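Local coordinates for protein beta subunit of a putative Aromatic-ring-hydroxylating dioxygenase (Novosphingobium aromaticivorans DSM 12444, PDB 3EBY) that is probably the beta subunit of a bacterial aromatic-ring-hydroxylating dioxygenase, a family assigned to dioxygenase activity, although its own function has not been established, at residues 45-50 and 148-153; 130-135 and 144-149. All coordinates share one frame; numbering follows the deposited sequence. Where two conformers were deposited one is given.

Interaction 1 of 2, residues 45-50 and 148-153; sequences YQVIAR and CIYDTL
Strands 45-49 and 148-150 run parallel, their axes 4.7 Å apart and inclined at 20°, and four backbone hydrogen bonds alternate between them: C148 N to Q46 O, I48 N to C148 O, Y150 N to I48 O and, just past the strand end, R50 N to Y150 O. Beta-branched V47 and I48 suit this extended backbone and turn to opposite faces. V47 shares its face with C148; its CG1, anti to the backbone N, meets CD2 of Y150 at 3.5 Å, the two side chains crossing at about a right angle. The small thiol of C148 fits beside Y45, with SG 3.7 Å from CE1 in an oblique sulfur-aromatic contact. On the other face I48 and I149 lie side by side. Y150 takes the crowded first torsion (chi1 72°), which brings its ring back over the neighbouring strand, so that CA of A49 sits 3.9 Å from the ring centroid in a CH-pi contact; the short A49 side chain is consistent with so close an approach. Beyond the strands, R50 bends at chi3 and grips D151 side-on in a salt bridge: NE donates to OD1 at 2.8 Å and NH2 to OD2 at 3.3 Å, both from above the carboxylate plane. R50 NH1 also bonds to the D28 carbonyl of a neighbouring subunit, at the subunit interface. Strand 60-64 flanks 43-49, and strand 122-135 flanks 142-150.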
ATOM      1  N   TYR A  45      -1.908   4.196 -23.262  1.00 15.61           N
ATOM      2  CA  TYR A  45      -2.479   3.632 -22.050  1.00 15.43           C
ATOM      3  C   TYR A  45      -3.156   2.328 -22.432  1.00 13.09           C
ATOM      4  O   TYR A  45      -4.018   2.310 -23.312  1.00 17.45           O
ATOM      5  CB  TYR A  45      -3.511   4.584 -21.428  1.00 14.12           C
ATOM      6  CG  TYR A  45      -4.219   3.999 -20.220  1.00 15.33           C
ATOM      7  CD1 TYR A  45      -3.586   3.943 -18.986  1.00 13.59           C
ATOM      8  CD2 TYR A  45      -5.489   3.446 -20.329  1.00 16.66           C
ATOM      9  CE1 TYR A  45      -4.228   3.377 -17.853  1.00 12.28           C
ATOM     10  CE2 TYR A  45      -6.143   2.883 -19.218  1.00 17.38           C
ATOM     11  CZ  TYR A  45      -5.533   2.887 -17.986  1.00 16.35           C
ATOM     12  OH  TYR A  45      -6.197   2.314 -16.908  1.00 16.32           O
ATOM     13  N   GLN A  46      -2.807   1.256 -21.743  1.00 12.98           N
ATOM     14  CA  GLN A  46      -3.458  -0.011 -21.993  1.00 16.43           C
ATOM     15  C   GLN A  46      -3.582  -0.849 -20.735  1.00 15.20           C
ATOM     16  O   GLN A  46      -2.824  -0.676 -19.747  1.00 16.46           O
ATOM     17  CB  GLN A  46      -2.747  -0.777 -23.111  1.00 16.15           C
ATOM     18  CG  GLN A  46      -1.393  -1.294 -22.780  1.00 22.73           C
ATOM     19  CD  GLN A  46      -0.632  -1.792 -24.024  1.00 30.93           C
ATOM     20  OE1 GLN A  46      -1.227  -2.021 -25.097  1.00 30.42           O
ATOM     21  NE2 GLN A  46       0.673  -1.937 -23.887  1.00 31.39           N
ATOM     22  N   VAL A  47      -4.566  -1.738 -20.765  1.00 16.49           N
ATOM     23  CA  VAL A  47      -4.871  -2.631 -19.653  1.00 15.27           C
ATOM     24  C   VAL A  47      -4.896  -4.059 -20.265  1.00 15.48           C
ATOM     25  O   VAL A  47      -5.715  -4.354 -21.163  1.00 15.69           O
ATOM     26  CB  VAL A  47      -6.228  -2.257 -18.989  1.00 14.05           C
ATOM     27  CG1 VAL A  47      -6.585  -3.283 -17.890  1.00 14.19           C
ATOM     28  CG2 VAL A  47      -6.176  -0.784 -18.400  1.00 15.83           C
ATOM     29  N   ILE A  48      -3.947  -4.894 -19.838  0.50 16.83           N
ATOM     30  CA  ILE A  48      -3.708  -6.194 -20.459  0.50 19.32           C
ATOM     31  C   ILE A  48      -3.501  -7.261 -19.410  0.50 18.12           C
ATOM     32  O   ILE A  48      -2.880  -7.014 -18.370  0.50 16.12           O
ATOM     33  CB  ILE A  48      -2.462  -6.165 -21.376  0.50 19.17           C
ATOM     34  CG1 ILE A  48      -1.303  -5.434 -20.689  0.50 20.08           C
ATOM     35  CG2 ILE A  48      -2.791  -5.486 -22.673  0.50 22.93           C
ATOM     36  CD1 ILE A  48       0.076  -5.834 -21.225  0.50 26.17           C
ATOM     37  N   ALA A  49      -4.064  -8.441 -19.656  1.00 15.18           N
ATOM     38  CA  ALA A  49      -3.922  -9.579 -18.711  1.00 19.08           C
ATOM     39  C   ALA A  49      -2.477 -10.069 -18.645  1.00 21.04           C
ATOM     40  O   ALA A  49      -1.775 -10.076 -19.656  1.00 20.82           O
ATOM     41  CB  ALA A  49      -4.856 -10.723 -19.136  1.00 21.38           C
ATOM     42  N   ARG A  50      -2.022 -10.457 -17.444  1.00 18.12           N
ATOM     43  CA  ARG A  50      -0.640 -10.929 -17.245  1.00 17.52           C
ATOM     44  C   ARG A  50      -0.260 -11.999 -18.290  1.00 21.53           C
ATOM     45  O   ARG A  50       0.821 -11.959 -18.874  1.00 25.17           O
ATOM     46  CB  ARG A  50      -0.477 -11.511 -15.831  1.00 19.94           C
ATOM     47  CG  ARG A  50       0.974 -11.901 -15.476  1.00 23.77           C
ATOM     48  CD  ARG A  50       1.055 -12.840 -14.255  1.00 23.04           C
ATOM     49  NE  ARG A  50       0.843 -12.189 -12.948  1.00 28.84           N
ATOM     50  CZ  ARG A  50       1.783 -12.058 -11.997  1.00 26.17           C
ATOM     51  NH1 ARG A  50       3.055 -12.399 -12.236  1.00 22.61           N
ATOM     52  NH2 ARG A  50       1.467 -11.519 -10.830  1.00 34.05           N
ATOM     53  N   CYS A 148      -1.119  -1.457 -17.641  1.00 16.23           N
ATOM     54  CA  CYS A 148      -1.610  -2.060 -16.404  1.00 15.00           C
ATOM     55  C   CYS A 148      -1.717  -3.546 -16.638  1.00 17.28           C
ATOM     56  O   CYS A 148      -2.598  -4.007 -17.394  1.00 15.02           O
ATOM     57  CB  CYS A 148      -3.000  -1.494 -16.054  1.00 15.20           C
ATOM     58  SG  CYS A 148      -3.114   0.324 -16.025  1.00 17.15           S
ATOM     59  N   ILE A 149      -0.727  -4.284 -16.134  1.00 14.65           N
ATOM     60  CA  ILE A 149      -0.655  -5.742 -16.336  1.00 13.73           C
ATOM     61  C   ILE A 149      -1.371  -6.452 -15.161  1.00 14.66           C
ATOM     62  O   ILE A 149      -0.891  -6.406 -14.008  1.00 15.93           O
ATOM     63  CB  ILE A 149       0.831  -6.239 -16.422  1.00 14.93           C
ATOM     64  CG1 ILE A 149       1.604  -5.495 -17.518  1.00 17.22           C
ATOM     65  CG2 ILE A 149       0.858  -7.781 -16.657  1.00 15.93           C
ATOM     66  CD1 ILE A 149       3.047  -5.958 -17.700  1.00 19.61           C
ATOM     67  N   TYR A 150      -2.557  -7.017 -15.423  1.00 15.12           N
ATOM     68  CA  TYR A 150      -3.452  -7.395 -14.337  1.00 16.83           C
ATOM     69  C   TYR A 150      -3.691  -8.904 -14.189  1.00 19.63           C
ATOM     70  O   TYR A 150      -3.592  -9.684 -15.165  1.00 17.28           O
ATOM     71  CB  TYR A 150      -4.790  -6.632 -14.428  1.00 16.95           C
ATOM     72  CG  TYR A 150      -5.691  -7.110 -15.576  1.00 15.96           C
ATOM     73  CD1 TYR A 150      -6.591  -8.147 -15.390  1.00 17.91           C
ATOM     74  CD2 TYR A 150      -5.618  -6.523 -16.838  1.00 16.56           C
ATOM     75  CE1 TYR A 150      -7.410  -8.586 -16.437  1.00 18.84           C
ATOM     76  CE2 TYR A 150      -6.445  -6.962 -17.894  1.00 17.42           C
ATOM     77  CZ  TYR A 150      -7.301  -8.006 -17.689  1.00 20.64           C
ATOM     78  OH  TYR A 150      -8.128  -8.429 -18.729  1.00 18.91           O
ATOM     79  N   ASP A 151      -3.969  -9.295 -12.952  1.00 19.49           N
ATOM     80  CA  ASP A 151      -4.143 -10.692 -12.574  1.00 18.75           C
ATOM     81  C   ASP A 151      -5.623 -11.126 -12.584  1.00 19.84           C
ATOM     82  O   ASP A 151      -5.939 -12.215 -13.032  1.00 21.08           O
ATOM     83  CB  ASP A 151      -3.544 -10.923 -11.169  1.00 16.66           C
ATOM     84  CG  ASP A 151      -2.055 -10.713 -11.134  1.00 19.86           C
ATOM     85  OD1 ASP A 151      -1.439 -10.728 -12.235  1.00 24.10           O
ATOM     86  OD2 ASP A 151      -1.523 -10.466 -10.026  1.00 28.86           O
ATOM     87  N   THR A 152      -6.502 -10.237 -12.130  1.00 19.35           N
ATOM     88  CA  THR A 152      -7.907 -10.543 -11.846  1.00 20.34           C
ATOM     89  C   THR A 152      -8.709 -10.717 -13.145  1.00 25.99           C
ATOM     90  O   THR A 152      -8.740  -9.816 -13.977  1.00 27.40           O
ATOM     91  CB  THR A 152      -8.535  -9.425 -11.008  1.00 19.67           C
ATOM     92  OG1 THR A 152      -7.615  -9.028  -9.963  1.00 17.56           O
ATOM     93  CG2 THR A 152      -9.883  -9.870 -10.383  1.00 22.18           C
ATOM     94  N   LEU A 153      -9.401 -11.849 -13.269  1.00 20.20           N
ATOM     95  CA  LEU A 153     -10.050 -12.255 -14.553  1.00 22.26           C
ATOM     96  C   LEU A 153     -11.183 -11.318 -14.968  1.00 23.63           C
ATOM     97  O   LEU A 153     -11.224 -10.818 -16.104  1.00 25.29           O
ATOM     98  CB  LEU A 153     -10.622 -13.678 -14.415  1.00 23.57           C
ATOM     99  CG  LEU A 153     -11.424 -14.260 -15.601  1.00 23.15           C
ATOM    100  CD1 LEU A 153     -10.609 -14.228 -16.886  1.00 21.35           C
ATOM    101  CD2 LEU A 153     -11.881 -15.684 -15.288  1.00 21.04           C
TER

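Interaction 2 of 2, residues 130-135 and 144-149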
ATOM      1  N   TYR A 130       1.635  -1.569 -12.598  1.00 14.81           N
ATOM      2  CA  TYR A 130       1.913  -0.566 -13.648  1.00 11.97           C
ATOM      3  C   TYR A 130       3.329  -0.754 -14.183  1.00 14.23           C
ATOM      4  O   TYR A 130       4.279  -0.868 -13.402  1.00 14.64           O
ATOM      5  CB  TYR A 130       1.772   0.866 -13.097  1.00 16.77           C
ATOM      6  CG  TYR A 130       0.428   1.216 -12.500  1.00 17.74           C
ATOM      7  CD1 TYR A 130      -0.749   1.110 -13.253  1.00 15.77           C
ATOM      8  CD2 TYR A 130       0.328   1.689 -11.190  1.00 18.90           C
ATOM      9  CE1 TYR A 130      -1.988   1.555 -12.744  1.00 17.75           C
ATOM     10  CE2 TYR A 130      -0.917   2.075 -10.633  1.00 17.33           C
ATOM     11  CZ  TYR A 130      -2.055   2.066 -11.420  1.00 15.28           C
ATOM     12  OH  TYR A 130      -3.282   2.426 -10.846  1.00 15.61           O
ATOM     13  N   VAL A 131       3.454  -0.755 -15.499  1.00 14.71           N
ATOM     14  CA  VAL A 131       4.757  -0.722 -16.200  1.00 15.18           C
ATOM     15  C   VAL A 131       4.776   0.558 -17.033  1.00 15.71           C
ATOM     16  O   VAL A 131       3.997   0.711 -17.999  1.00 14.62           O
ATOM     17  CB  VAL A 131       4.948  -1.951 -17.090  1.00 17.03           C
ATOM     18  CG1 VAL A 131       6.272  -1.874 -17.851  1.00 17.60           C
ATOM     19  CG2 VAL A 131       4.887  -3.240 -16.225  1.00 18.60           C
ATOM     20  N   ASP A 132       5.631   1.489 -16.629  1.00 16.38           N
ATOM     21  CA  ASP A 132       5.535   2.868 -17.078  1.00 16.62           C
ATOM     22  C   ASP A 132       6.795   3.395 -17.772  1.00 15.93           C
ATOM     23  O   ASP A 132       7.936   2.989 -17.452  1.00 13.10           O
ATOM     24  CB  ASP A 132       5.258   3.790 -15.878  1.00 16.11           C
ATOM     25  CG  ASP A 132       3.991   3.445 -15.144  1.00 17.21           C
ATOM     26  OD1 ASP A 132       2.970   3.148 -15.806  1.00 15.29           O
ATOM     27  OD2 ASP A 132       4.002   3.530 -13.883  1.00 15.90           O
ATOM     28  N   ARG A 133       6.564   4.347 -18.671  1.00 16.28           N
ATOM     29  CA  ARG A 133       7.600   5.240 -19.186  1.00 14.50           C
ATOM     30  C   ARG A 133       7.151   6.662 -18.891  1.00 18.27           C
ATOM     31  O   ARG A 133       6.071   7.089 -19.338  1.00 16.92           O
ATOM     32  CB  ARG A 133       7.787   5.071 -20.696  1.00 18.27           C
ATOM     33  CG  ARG A 133       8.190   3.674 -21.097  1.00 22.83           C
ATOM     34  CD  ARG A 133       8.678   3.596 -22.542  1.00 27.76           C
ATOM     35  NE  ARG A 133       7.596   3.686 -23.519  1.00 44.30           N
ATOM     36  CZ  ARG A 133       7.548   4.550 -24.536  1.00 49.57           C
ATOM     37  NH1 ARG A 133       8.544   5.415 -24.754  1.00 55.88           N
ATOM     38  NH2 ARG A 133       6.513   4.516 -25.377  1.00 42.29           N
ATOM     39  N   PHE A 134       7.912   7.321 -18.025  1.00 15.70           N
ATOM     40  CA  PHE A 134       7.671   8.693 -17.609  1.00 12.81           C
ATOM     41  C   PHE A 134       8.559   9.686 -18.374  1.00 14.34           C
ATOM     42  O   PHE A 134       9.758   9.454 -18.574  1.00 17.07           O
ATOM     43  CB  PHE A 134       7.957   8.853 -16.111  1.00 14.09           C
ATOM     44  CG  PHE A 134       6.910   8.288 -15.232  1.00 15.86           C
ATOM     45  CD1 PHE A 134       5.812   9.061 -14.868  1.00 22.81           C
ATOM     46  CD2 PHE A 134       7.034   7.017 -14.711  1.00 13.05           C
ATOM     47  CE1 PHE A 134       4.828   8.552 -14.050  1.00 18.50           C
ATOM     48  CE2 PHE A 134       6.053   6.517 -13.850  1.00 15.39           C
ATOM     49  CZ  PHE A 134       4.948   7.303 -13.538  1.00 17.51           C
ATOM     50  N   ASP A 135       7.976  10.828 -18.694  1.00 18.31           N
ATOM     51  CA  ASP A 135       8.690  11.963 -19.260  1.00 18.41           C
ATOM     52  C   ASP A 135       8.849  13.002 -18.129  1.00 22.18           C
ATOM     53  O   ASP A 135       7.853  13.572 -17.657  1.00 19.50           O
ATOM     54  CB  ASP A 135       7.860  12.534 -20.403  1.00 18.80           C
ATOM     55  CG  ASP A 135       8.478  13.776 -21.037  1.00 22.43           C
ATOM     56  OD1 ASP A 135       9.548  14.246 -20.574  1.00 20.67           O
ATOM     57  OD2 ASP A 135       7.928  14.230 -22.077  1.00 20.06           O
ATOM     58  N   LYS A 144       4.359   8.970 -20.560  1.00 13.25           N
ATOM     59  CA  LYS A 144       4.480   8.654 -22.004  1.00 12.91           C
ATOM     60  C   LYS A 144       3.703   7.348 -22.311  1.00 15.16           C
ATOM     61  O   LYS A 144       2.950   7.247 -23.315  1.00 15.34           O
ATOM     62  CB  LYS A 144       5.947   8.505 -22.389  1.00 15.75           C
ATOM     63  CG  LYS A 144       6.182   8.112 -23.854  1.00 20.15           C
ATOM     64  CD  LYS A 144       5.602   9.118 -24.818  1.00 23.05           C
ATOM     65  CE  LYS A 144       6.033   8.834 -26.262  1.00 23.74           C
ATOM     66  NZ  LYS A 144       5.497   9.885 -27.173  1.00 19.97           N
ATOM     67  N   SER A 145       3.897   6.343 -21.469  0.50 15.26           N
ATOM     68  CA  SER A 145       3.131   5.105 -21.598  0.50 13.86           C
ATOM     69  C   SER A 145       2.909   4.428 -20.259  0.50 15.64           C
ATOM     70  O   SER A 145       3.795   4.402 -19.394  0.50 15.62           O
ATOM     71  CB  SER A 145       3.813   4.126 -22.558  0.50 17.53           C
ATOM     72  OG  SER A 145       5.031   3.634 -22.030  0.50 15.55           O
ATOM     73  N   ARG A 146       1.714   3.883 -20.104  1.00 15.28           N
ATOM     74  CA  ARG A 146       1.341   3.060 -18.901  1.00 14.39           C
ATOM     75  C   ARG A 146       0.611   1.825 -19.369  1.00 16.59           C
ATOM     76  O   ARG A 146      -0.444   1.903 -20.058  1.00 15.44           O
ATOM     77  CB  ARG A 146       0.489   3.865 -17.920  1.00 15.09           C
ATOM     78  CG  ARG A 146      -0.273   3.031 -16.849  1.00 16.55           C
ATOM     79  CD  ARG A 146      -0.621   3.854 -15.585  1.00 12.22           C
ATOM     80  NE  ARG A 146       0.587   4.057 -14.756  1.00 14.41           N
ATOM     81  CZ  ARG A 146       0.610   4.700 -13.592  1.00 16.06           C
ATOM     82  NH1 ARG A 146      -0.513   5.181 -13.055  1.00 18.44           N
ATOM     83  NH2 ARG A 146       1.735   4.775 -12.907  1.00 17.96           N
ATOM     84  N   THR A 147       1.153   0.684 -18.978  1.00 14.50           N
ATOM     85  CA  THR A 147       0.531  -0.589 -19.202  1.00 16.86           C
ATOM     86  C   THR A 147       0.166  -1.178 -17.830  1.00 16.65           C
ATOM     87  O   THR A 147       1.012  -1.303 -16.966  1.00 15.66           O
ATOM     88  CB  THR A 147       1.481  -1.558 -19.947  1.00 19.27           C
ATOM     89  OG1 THR A 147       1.829  -1.026 -21.239  1.00 18.57           O
ATOM     90  CG2 THR A 147       0.829  -2.933 -20.109  1.00 19.18           C
ATOM     91  N   CYS A 148      -1.119  -1.457 -17.641  1.00 16.23           N
ATOM     92  CA  CYS A 148      -1.610  -2.060 -16.404  1.00 15.00           C
ATOM     93  C   CYS A 148      -1.717  -3.546 -16.638  1.00 17.28           C
ATOM     94  O   CYS A 148      -2.598  -4.007 -17.394  1.00 15.02           O
ATOM     95  CB  CYS A 148      -3.000  -1.494 -16.054  1.00 15.20           C
ATOM     96  SG  CYS A 148      -3.114   0.324 -16.025  1.00 17.15           S
ATOM     97  N   ILE A 149      -0.727  -4.284 -16.134  1.00 14.65           N
ATOM     98  CA  ILE A 149      -0.655  -5.742 -16.336  1.00 13.73           C
ATOM     99  C   ILE A 149      -1.371  -6.452 -15.161  1.00 14.66           C
ATOM    100  O   ILE A 149      -0.891  -6.406 -14.008  1.00 15.93           O
ATOM    101  CB  ILE A 149       0.831  -6.239 -16.422  1.00 14.93           C
ATOM    102  CG1 ILE A 149       1.604  -5.495 -17.518  1.00 17.22           C
ATOM    103  CG2 ILE A 149       0.858  -7.781 -16.657  1.00 15.93           C
ATOM    104  CD1 ILE A 149       3.047  -5.958 -17.700  1.00 19.61           C
TER
HETATM  105  O   HOH W   1       4.431   1.166 -20.609  1.00 22.45           O
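Backbone hydrogen bonds join the antiparallel strands 130-135 and 145-149 in two reciprocal pairs, V131 with T147 and R133 with S145. R133 O accepts twice, from S145 N and from K144 N (2.8 Å), because K144 and S145 both face R133 in a beta bulge. The ionic contact lies on the face of D132 and R146, whose side chains run side by side. R146, bent at chi3 (-75°), presents NE to OD1 and NH2 to OD2 of D132, each bond 2.8 Å and nearly straight. Aromatic contacts share this buried face: the guanidinium lies flat on Y130, planes 8° apart and CZ 3.8 Å from the ring centroid, a cation-pi stack, while C148 SG lies at the ring edge. Arginine suits the site because one planar cation can use its edge for D132 and its face for Y130; an alanine here would remove both and would probably leave the carboxylate of D132 buried without its countercharge. Y23 adds a second cation-pi contact and N20 OD1 a further bond to NH2, both from helix 8-28. On the opposite face, CG2 of V131 meets CD1 of I149 at 3.6 Å, and a water donates to V131 O and bonds S145 OG. This is a bulged hairpin whose Y130, D132 and R146 face packs on helix 8-28, consistent with the NTF2-like alpha-plus-beta fold of this family.

Both contacts build on strand 142-150 within one mixed sheet: interaction 1 attaches strand 43-49 in parallel along one edge, interaction 2 attaches strand 122-135 antiparallel along the other, and C148 and I149 belong to both. Between them Q46 NE2 probably bonds T147 OG1, and the CD1 of I48 packs on the CG2 of T147. Interaction 1 joins segments distant in sequence and is mostly buried and apolar, its salt bridge lying at the end that meets another subunit. Interaction 2 closes a local hairpin; its salt bridge is buried beneath helix 8-28, whereas its other face, with R133, is more exposed, and no other subunit touches it.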